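PipY (Synechococcus elongatus, PDB 5NLC) binds pyridoxal 5'-phosphate and is probably involved in the homeostasis of this vitamin B6 cofactor, as a member of the YggS/PROSC family. Local coordinates at residues Q3-R12 and A32-Q41; A78-H89 and I103-C114. All blocks are in the same frame, centred on the assembly; numbering follows the deposited sequence. Where two conformers were deposited one is given.

Contact 1: residues Q3-R12 and A32-Q41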
# COMPACT_ATOMS: atom_id res chain seq x y z
N GLN A 3 22.39 -2.01 -13.12
CA GLN A 3 21.68 -0.77 -13.40
C GLN A 3 20.20 -0.99 -13.04
O GLN A 3 19.70 -2.10 -12.95
CB GLN A 3 21.72 -0.39 -14.89
CG GLN A 3 23.10 -0.36 -15.56
CD GLN A 3 23.93 0.85 -15.23
OE1 GLN A 3 23.40 1.91 -14.84
NE2 GLN A 3 25.27 0.72 -15.42
N ILE A 4 19.50 0.11 -12.87
CA ILE A 4 18.10 0.04 -12.54
C ILE A 4 17.29 -0.70 -13.61
O ILE A 4 16.42 -1.52 -13.27
CB ILE A 4 17.54 1.42 -12.21
CG1 ILE A 4 18.22 1.98 -10.92
CG2 ILE A 4 16.05 1.36 -12.06
CD1 ILE A 4 17.96 3.47 -10.66
N ALA A 5 17.54 -0.45 -14.88
CA ALA A 5 16.71 -1.09 -15.91
C ALA A 5 16.82 -2.62 -15.81
O ALA A 5 15.82 -3.34 -15.97
CB ALA A 5 17.09 -0.64 -17.31
N GLU A 6 18.05 -3.08 -15.57
CA GLU A 6 18.36 -4.51 -15.51
C GLU A 6 17.69 -5.15 -14.29
O GLU A 6 17.07 -6.24 -14.36
CB GLU A 6 19.88 -4.71 -15.45
CG GLU A 6 20.63 -4.24 -16.70
CD GLU A 6 22.16 -4.32 -16.55
OE1 GLU A 6 22.77 -5.12 -17.28
OE2 GLU A 6 22.77 -3.58 -15.72
N ARG A 7 17.79 -4.47 -13.16
CA ARG A 7 17.11 -4.93 -11.92
C ARG A 7 15.59 -5.02 -12.08
O ARG A 7 14.93 -6.02 -11.66
CB ARG A 7 17.50 -4.01 -10.76
CG ARG A 7 18.95 -4.10 -10.29
CD ARG A 7 19.22 -2.93 -9.38
NE ARG A 7 20.48 -3.06 -8.69
CZ ARG A 7 20.69 -3.81 -7.61
NH1 ARG A 7 19.73 -4.54 -7.06
NH2 ARG A 7 21.91 -3.87 -7.09
N LEU A 8 15.00 -3.98 -12.67
CA LEU A 8 13.55 -3.98 -12.91
C LEU A 8 13.16 -5.14 -13.84
O LEU A 8 12.16 -5.79 -13.60
CB LEU A 8 13.05 -2.65 -13.52
CG LEU A 8 11.54 -2.62 -13.73
CD1 LEU A 8 10.82 -2.77 -12.40
CD2 LEU A 8 11.04 -1.32 -14.36
N ALA A 9 13.91 -5.37 -14.91
CA ALA A 9 13.64 -6.48 -15.84
C ALA A 9 13.66 -7.86 -15.17
O ALA A 9 12.89 -8.80 -15.54
CB ALA A 9 14.65 -6.49 -16.96
N SER A 10 14.60 -7.99 -14.24
CA SER A 10 14.79 -9.24 -13.55
C SER A 10 13.62 -9.47 -12.63
O SER A 10 13.04 -10.58 -12.62
CB SER A 10 16.13 -9.23 -12.83
OG SER A 10 16.26 -10.39 -12.10
N LEU A 11 13.23 -8.44 -11.88
CA LEU A 11 12.06 -8.58 -11.02
C LEU A 11 10.80 -8.84 -11.78
O LEU A 11 10.03 -9.79 -11.42
CB LEU A 11 11.86 -7.34 -10.22
CG LEU A 11 12.90 -7.12 -9.17
CD1 LEU A 11 13.05 -5.63 -8.87
CD2 LEU A 11 12.49 -7.90 -7.95
N ARG A 12 10.55 -8.05 -12.81
CA ARG A 12 9.33 -8.27 -13.60
C ARG A 12 9.29 -9.70 -14.21
O ARG A 12 8.21 -10.27 -14.34
CB ARG A 12 9.17 -7.23 -14.71
CG ARG A 12 8.83 -5.88 -14.16
CD ARG A 12 8.83 -4.85 -15.28
NE ARG A 12 8.07 -3.65 -14.87
CZ ARG A 12 7.67 -2.64 -15.67
NH1 ARG A 12 7.94 -2.64 -16.99
NH2 ARG A 12 7.00 -1.62 -15.12
N ALA A 32 16.99 9.12 -9.58
CA ALA A 32 16.80 7.67 -9.59
C ALA A 32 15.39 7.29 -9.98
O ALA A 32 15.22 6.33 -10.73
CB ALA A 32 17.11 7.07 -8.23
N ILE A 33 14.40 8.04 -9.50
CA ILE A 33 13.00 7.88 -9.91
C ILE A 33 12.85 8.13 -11.41
O ILE A 33 12.18 7.32 -12.08
CB ILE A 33 12.02 8.78 -9.11
CG1 ILE A 33 12.04 8.31 -7.64
CG2 ILE A 33 10.61 8.73 -9.69
CD1 ILE A 33 11.29 9.24 -6.69
N ARG A 34 13.50 9.16 -11.97
CA ARG A 34 13.47 9.34 -13.40
C ARG A 34 14.10 8.21 -14.16
O ARG A 34 13.50 7.74 -15.16
CB ARG A 34 14.12 10.63 -13.85
CG ARG A 34 13.36 11.87 -13.42
CD ARG A 34 13.83 13.08 -14.20
NE ARG A 34 12.99 14.23 -13.83
CZ ARG A 34 11.77 14.49 -14.24
NH1 ARG A 34 11.19 13.79 -15.16
NH2 ARG A 34 11.14 15.54 -13.74
N GLU A 35 15.25 7.70 -13.69
CA GLU A 35 15.84 6.51 -14.29
C GLU A 35 14.88 5.27 -14.28
O GLU A 35 14.78 4.55 -15.30
CB GLU A 35 17.23 6.20 -13.71
CG GLU A 35 18.01 5.10 -14.38
CD GLU A 35 19.42 4.87 -13.82
OE1 GLU A 35 19.99 5.76 -13.09
OE2 GLU A 35 19.98 3.79 -14.09
N ALA A 36 14.23 5.04 -13.15
CA ALA A 36 13.27 3.98 -13.05
C ALA A 36 12.10 4.14 -13.95
O ALA A 36 11.64 3.17 -14.56
CB ALA A 36 12.81 3.78 -11.61
N TYR A 37 11.60 5.36 -14.05
CA TYR A 37 10.52 5.69 -14.97
C TYR A 37 10.88 5.38 -16.44
O TYR A 37 10.10 4.77 -17.19
CB TYR A 37 10.08 7.13 -14.74
CG TYR A 37 8.83 7.52 -15.50
CD1 TYR A 37 8.90 7.85 -16.84
CD2 TYR A 37 7.61 7.56 -14.87
CE1 TYR A 37 7.76 8.21 -17.57
CE2 TYR A 37 6.44 7.96 -15.59
CZ TYR A 37 6.55 8.26 -16.92
OH TYR A 37 5.46 8.59 -17.67
N ALA A 38 12.10 5.72 -16.82
CA ALA A 38 12.54 5.45 -18.17
C ALA A 38 12.60 3.98 -18.43
O ALA A 38 12.41 3.57 -19.53
CB ALA A 38 13.94 6.06 -18.36
N ALA A 39 12.87 3.19 -17.41
CA ALA A 39 12.88 1.73 -17.57
C ALA A 39 11.49 1.11 -17.53
O ALA A 39 11.40 -0.08 -17.77
CB ALA A 39 13.72 1.10 -16.47
N GLY A 40 10.45 1.88 -17.26
CA GLY A 40 9.07 1.41 -17.33
C GLY A 40 8.34 1.45 -15.97
O GLY A 40 7.14 1.11 -15.90
N GLN A 41 9.01 1.85 -14.88
CA GLN A 41 8.35 1.87 -13.59
C GLN A 41 7.42 3.07 -13.46
O GLN A 41 7.80 4.22 -13.82
CB GLN A 41 9.37 1.87 -12.48
CG GLN A 41 8.83 1.71 -11.06
CD GLN A 41 8.17 0.39 -10.80
OE1 GLN A 41 8.51 -0.61 -11.45
NE2 GLN A 41 7.18 0.36 -9.86
O HOH W 1 21.49 2.38 -12.69
O HOH W 2 18.62 2.11 -15.84
O HOH W 3 7.01 -2.42 -12.49
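Ile4 and Leu8 of helix 4-14 lie against Glu35 and Ala36 of helix 30-38 and the following Ala39; the two are outer helices of the modified TIM barrel, and their segments 4-12 and 32-38 cross at -53°. Ile4 shows the fit atom by atom. Its CB and CG1 pass near Glu35 OE2; CG2, set anti to the backbone N (chi1 -64° for the CG1 branch), comes 3.9 Å from Ala36 CA; CD1 ends 3.8 Å from Glu35 CD, beside the extended glutamate chain. An alanine here would lose both branches and would probably leave a gap beside Ala36 and let the Glu35 stem shift. Small residues suit both sides here: Ala5 CB and Ala39 CB approach to 3.9 Å, which lets the backbones come close. At the exposed edge Glu35 OE2 accepts from two waters, which in turn receive the N-H groups of Ile4 and Ala5 in the first helical turn. Gly40 closes helix 30-38 with a Schellman motif; its positive phi suits glycine, and a CB would clash with Arg12 NH1. Leu8 CD2 lies over the Arg12 guanidinium, while its CD1 is 3.3 Å from Gln41 OE1. Gln41 NE2 turns inward to the carbonyls of Leu21 and His43. Arg12 reaches across in extended form, and its NH2 donates to Gly40 O at 2.8 Å, bent to 136° and arriving from above the carbonyl plane.

Contact 2: residues A78-H89 and I103-C114. With PO4 (phosphate ion), chain C.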
# COMPACT_ATOMS: atom_id res chain seq x y z
N ALA A 78 -3.37 13.74 7.49
CA ALA A 78 -4.28 13.14 6.54
C ALA A 78 -4.52 14.12 5.37
O ALA A 78 -4.63 13.70 4.26
CB ALA A 78 -5.57 12.71 7.20
N ARG A 79 -4.58 15.43 5.64
CA ARG A 79 -4.85 16.38 4.59
C ARG A 79 -3.75 16.37 3.53
O ARG A 79 -4.03 16.31 2.34
CB ARG A 79 -5.03 17.77 5.18
CG ARG A 79 -5.43 18.84 4.19
CD ARG A 79 -5.68 20.18 4.92
NE ARG A 79 -6.98 20.09 5.54
CZ ARG A 79 -8.15 20.25 4.89
NH1 ARG A 79 -8.22 20.64 3.62
NH2 ARG A 79 -9.26 20.06 5.56
N LYS A 80 -2.49 16.47 3.96
CA LYS A 80 -1.38 16.36 3.02
C LYS A 80 -1.35 15.02 2.29
O LYS A 80 -0.97 14.98 1.15
CB LYS A 80 -0.04 16.65 3.70
CG LYS A 80 0.13 18.13 4.07
CD LYS A 80 1.41 18.27 4.87
CE LYS A 80 1.84 19.74 5.01
NZ LYS A 80 2.56 19.91 6.31
N ALA A 81 -1.69 13.93 2.95
CA ALA A 81 -1.73 12.63 2.28
C ALA A 81 -2.79 12.58 1.16
O ALA A 81 -2.52 12.10 0.08
CB ALA A 81 -2.02 11.54 3.30
N VAL A 82 -3.98 13.15 1.42
CA VAL A 82 -5.00 13.20 0.38
C VAL A 82 -4.52 14.05 -0.81
O VAL A 82 -4.77 13.72 -1.96
CB VAL A 82 -6.33 13.68 0.94
CG1 VAL A 82 -7.36 13.85 -0.18
CG2 VAL A 82 -6.86 12.70 1.97
N GLU A 83 -3.80 15.12 -0.51
CA GLU A 83 -3.41 16.06 -1.55
C GLU A 83 -2.33 15.46 -2.44
O GLU A 83 -2.34 15.75 -3.62
CB GLU A 83 -2.93 17.39 -0.94
CG GLU A 83 -4.04 18.31 -0.37
CD GLU A 83 -3.50 19.55 0.38
OE1 GLU A 83 -2.36 19.52 0.91
OE2 GLU A 83 -4.23 20.57 0.47
N HIS A 84 -1.44 14.62 -1.88
CA HIS A 84 -0.22 14.17 -2.52
C HIS A 84 -0.17 12.71 -2.93
O HIS A 84 0.71 12.39 -3.64
CB HIS A 84 1.00 14.50 -1.64
CG HIS A 84 1.24 15.97 -1.53
ND1 HIS A 84 2.04 16.66 -2.41
CD2 HIS A 84 0.69 16.89 -0.70
CE1 HIS A 84 1.96 17.96 -2.13
NE2 HIS A 84 1.19 18.12 -1.07
N PHE A 85 -1.03 11.83 -2.44
CA PHE A 85 -0.92 10.42 -2.76
C PHE A 85 -2.13 9.95 -3.53
O PHE A 85 -3.27 10.33 -3.25
CB PHE A 85 -0.71 9.63 -1.47
CG PHE A 85 0.70 9.80 -0.89
CD1 PHE A 85 1.73 9.00 -1.32
CD2 PHE A 85 0.94 10.74 0.06
CE1 PHE A 85 3.02 9.17 -0.83
CE2 PHE A 85 2.20 10.94 0.58
CZ PHE A 85 3.26 10.14 0.15
N ASP A 86 -1.92 9.05 -4.45
CA ASP A 86 -2.98 8.37 -5.19
C ASP A 86 -3.56 7.17 -4.38
O ASP A 86 -4.75 6.92 -4.41
CB ASP A 86 -2.37 7.89 -6.52
CG ASP A 86 -1.83 9.06 -7.33
OD1 ASP A 86 -2.70 9.92 -7.63
OD2 ASP A 86 -0.59 9.18 -7.53
N TRP A 87 -2.68 6.45 -3.70
CA TRP A 87 -2.96 5.30 -2.87
C TRP A 87 -2.42 5.53 -1.48
O TRP A 87 -1.24 6.00 -1.30
CB TRP A 87 -2.25 4.02 -3.37
CG TRP A 87 -2.91 3.38 -4.55
CD1 TRP A 87 -2.78 3.77 -5.82
CD2 TRP A 87 -3.77 2.23 -4.56
NE1 TRP A 87 -3.54 2.99 -6.65
CE2 TRP A 87 -4.14 2.01 -5.90
CE3 TRP A 87 -4.29 1.39 -3.58
CZ2 TRP A 87 -5.04 1.01 -6.29
CZ3 TRP A 87 -5.13 0.33 -3.98
CH2 TRP A 87 -5.53 0.20 -5.29
N ILE A 88 -3.23 5.16 -0.48
CA ILE A 88 -2.79 5.17 0.90
C ILE A 88 -3.02 3.77 1.43
O ILE A 88 -4.17 3.34 1.54
CB ILE A 88 -3.56 6.23 1.74
CG1 ILE A 88 -3.37 7.60 1.14
CG2 ILE A 88 -3.14 6.10 3.20
CD1 ILE A 88 -4.26 8.66 1.74
N HIS A 89 -1.93 3.04 1.74
CA HIS A 89 -2.03 1.61 2.12
C HIS A 89 -2.23 1.38 3.60
O HIS A 89 -2.62 0.29 3.99
CB HIS A 89 -0.79 0.84 1.66
CG HIS A 89 -0.66 0.77 0.17
ND1 HIS A 89 -0.70 -0.42 -0.51
CD2 HIS A 89 -0.47 1.74 -0.77
CE1 HIS A 89 -0.54 -0.19 -1.80
NE2 HIS A 89 -0.38 1.11 -1.99
N ILE A 103 -11.87 14.82 4.32
CA ILE A 103 -10.91 15.65 3.63
C ILE A 103 -11.01 15.46 2.14
O ILE A 103 -11.02 16.47 1.40
CB ILE A 103 -9.48 15.40 4.11
CG1 ILE A 103 -9.33 15.84 5.59
CG2 ILE A 103 -8.47 16.20 3.27
CD1 ILE A 103 -8.10 15.22 6.29
N ALA A 104 -11.11 14.20 1.69
CA ALA A 104 -11.32 13.89 0.26
C ALA A 104 -12.53 14.66 -0.33
O ALA A 104 -12.38 15.30 -1.37
CB ALA A 104 -11.45 12.40 0.04
N GLY A 105 -13.63 14.65 0.39
CA GLY A 105 -14.85 15.38 -0.00
C GLY A 105 -14.67 16.89 -0.10
O GLY A 105 -15.13 17.54 -1.06
N GLU A 106 -13.95 17.45 0.86
CA GLU A 106 -13.62 18.90 0.84
C GLU A 106 -12.72 19.26 -0.34
O GLU A 106 -12.96 20.27 -1.00
CB GLU A 106 -12.92 19.31 2.14
CG GLU A 106 -13.76 19.17 3.41
CD GLU A 106 -13.00 19.53 4.71
OE1 GLU A 106 -11.81 19.98 4.62
OE2 GLU A 106 -13.64 19.33 5.81
N LEU A 107 -11.71 18.47 -0.61
CA LEU A 107 -10.80 18.73 -1.74
C LEU A 107 -11.24 18.23 -3.13
O LEU A 107 -10.54 18.50 -4.10
CB LEU A 107 -9.39 18.16 -1.46
CG LEU A 107 -8.69 18.63 -0.14
CD1 LEU A 107 -7.45 17.80 0.07
CD2 LEU A 107 -8.45 20.14 -0.11
N GLY A 108 -12.32 17.48 -3.22
CA GLY A 108 -12.76 16.88 -4.50
C GLY A 108 -11.77 15.83 -5.02
O GLY A 108 -11.46 15.75 -6.21
N ARG A 109 -11.22 15.07 -4.11
CA ARG A 109 -10.28 14.00 -4.48
C ARG A 109 -10.81 12.68 -3.95
O ARG A 109 -11.73 12.66 -3.17
CB ARG A 109 -8.86 14.24 -3.94
CG ARG A 109 -8.12 15.48 -4.44
CD ARG A 109 -8.06 15.66 -5.96
NE ARG A 109 -7.36 16.88 -6.38
CZ ARG A 109 -7.91 18.03 -6.74
NH1 ARG A 109 -9.20 18.24 -6.75
NH2 ARG A 109 -7.11 19.01 -7.10
N SER A 110 -10.23 11.57 -4.44
CA SER A 110 -10.67 10.25 -4.03
C SER A 110 -9.46 9.34 -3.92
O SER A 110 -9.13 8.65 -4.90
CB SER A 110 -11.59 9.71 -5.09
OG SER A 110 -12.21 8.54 -4.61
N PRO A 111 -8.81 9.32 -2.74
CA PRO A 111 -7.68 8.34 -2.64
C PRO A 111 -8.14 6.89 -2.70
O PRO A 111 -9.22 6.58 -2.17
CB PRO A 111 -7.09 8.63 -1.27
CG PRO A 111 -8.19 9.27 -0.52
CD PRO A 111 -8.97 10.09 -1.50
N LYS A 112 -7.30 6.02 -3.29
CA LYS A 112 -7.47 4.61 -3.18
C LYS A 112 -6.80 4.11 -1.88
O LYS A 112 -5.65 4.49 -1.56
CB LYS A 112 -6.96 3.91 -4.44
CG LYS A 112 -7.87 4.14 -5.62
CD LYS A 112 -7.26 3.69 -6.90
CE LYS A 112 -7.53 4.66 -8.04
NZ LYS A 112 -7.52 3.87 -9.31
N LEU A 113 -7.53 3.28 -1.11
CA LEU A 113 -7.16 2.90 0.26
C LEU A 113 -7.04 1.42 0.36
O LEU A 113 -7.85 0.68 -0.25
CB LEU A 113 -8.17 3.38 1.26
CG LEU A 113 -8.57 4.86 1.22
CD1 LEU A 113 -9.51 5.11 2.36
CD2 LEU A 113 -7.43 5.80 1.37
N CYS A 114 -6.00 0.98 1.05
CA CYS A 114 -6.00 -0.31 1.67
C CYS A 114 -6.19 -0.13 3.18
O CYS A 114 -5.74 0.86 3.82
CB CYS A 114 -4.74 -1.14 1.35
SG CYS A 114 -4.59 -1.55 -0.43
P PO4 C . -8.32 18.67 8.87
O1 PO4 C . -8.63 17.20 8.85
O2 PO4 C . -6.97 18.91 8.22
O3 PO4 C . -9.40 19.39 8.09
O4 PO4 C . -8.33 19.16 10.30
O HOH W 4 -10.89 21.60 3.09
O HOH W 5 -6.59 8.02 -6.26
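A phosphate ion, probably from the crystallisation liquor, shares the Arg79 guanidinium with Glu106. Arg79 bends at chi3 (-78°), bringing its NH2 within 2.6 Å of phosphate O3 and 2.7 Å of Glu106 OE1, both near the guanidinium plane; NE holds phosphate O2. The salt bridge meets the carboxylate on its syn side, and Arg99 and Arg102 also bind the anion. Inward, branched residues fill the angle between the helices: Val82 CB packs on Ile103 CG2 at 4.0 Å, and its CG1 reaches Leu107 CD1. Farther along, both segments become parallel strands, joined by Lys112 N to Asp86 O, Ile88 N to Lys112 O (2.7 Å) and Cys114 N to Ile88 O. Lys112 CB sits over the Trp87 six-membered ring, 3.6 Å from its centroid, a CH-pi contact that uses the apolar stem of a lysine; Cys114 SG meets that ring at its edge. On the sheet face where Ile88 meets Leu100 of helix 94-107, Ile88 CB touches Leu113 CD2. The pairing belongs to the beta-alpha-beta unit of strand 87-91, helix 94-107 and strand 112-116, with strands 66-69 and 147-152 flanking the pair and helix 78-84 packed beside helix 94-107.

Overall arrangement
Both contacts hold barrel elements together and both are partly buried, contact 2 more deeply: 10 of its 17 touching residues are buried, against 4 of 11 in contact 1. Contact 1 joins two outer helices through small apolar residues, a helix-ending glycine and water-mediated links. Contact 2 joins helices and also adjacent parallel strands, so regular backbone bonds and aromatic packing accompany an exposed charged end where a phosphate ion, probably from the crystallisation liquor, is bound. They share no element. His89 in contact 2 comes within about 6 Å, side chain to side chain, of Arg210, which binds the cofactor in another structure of this protein but has none here; Gln41 in contact 1 stays about 10 Å away.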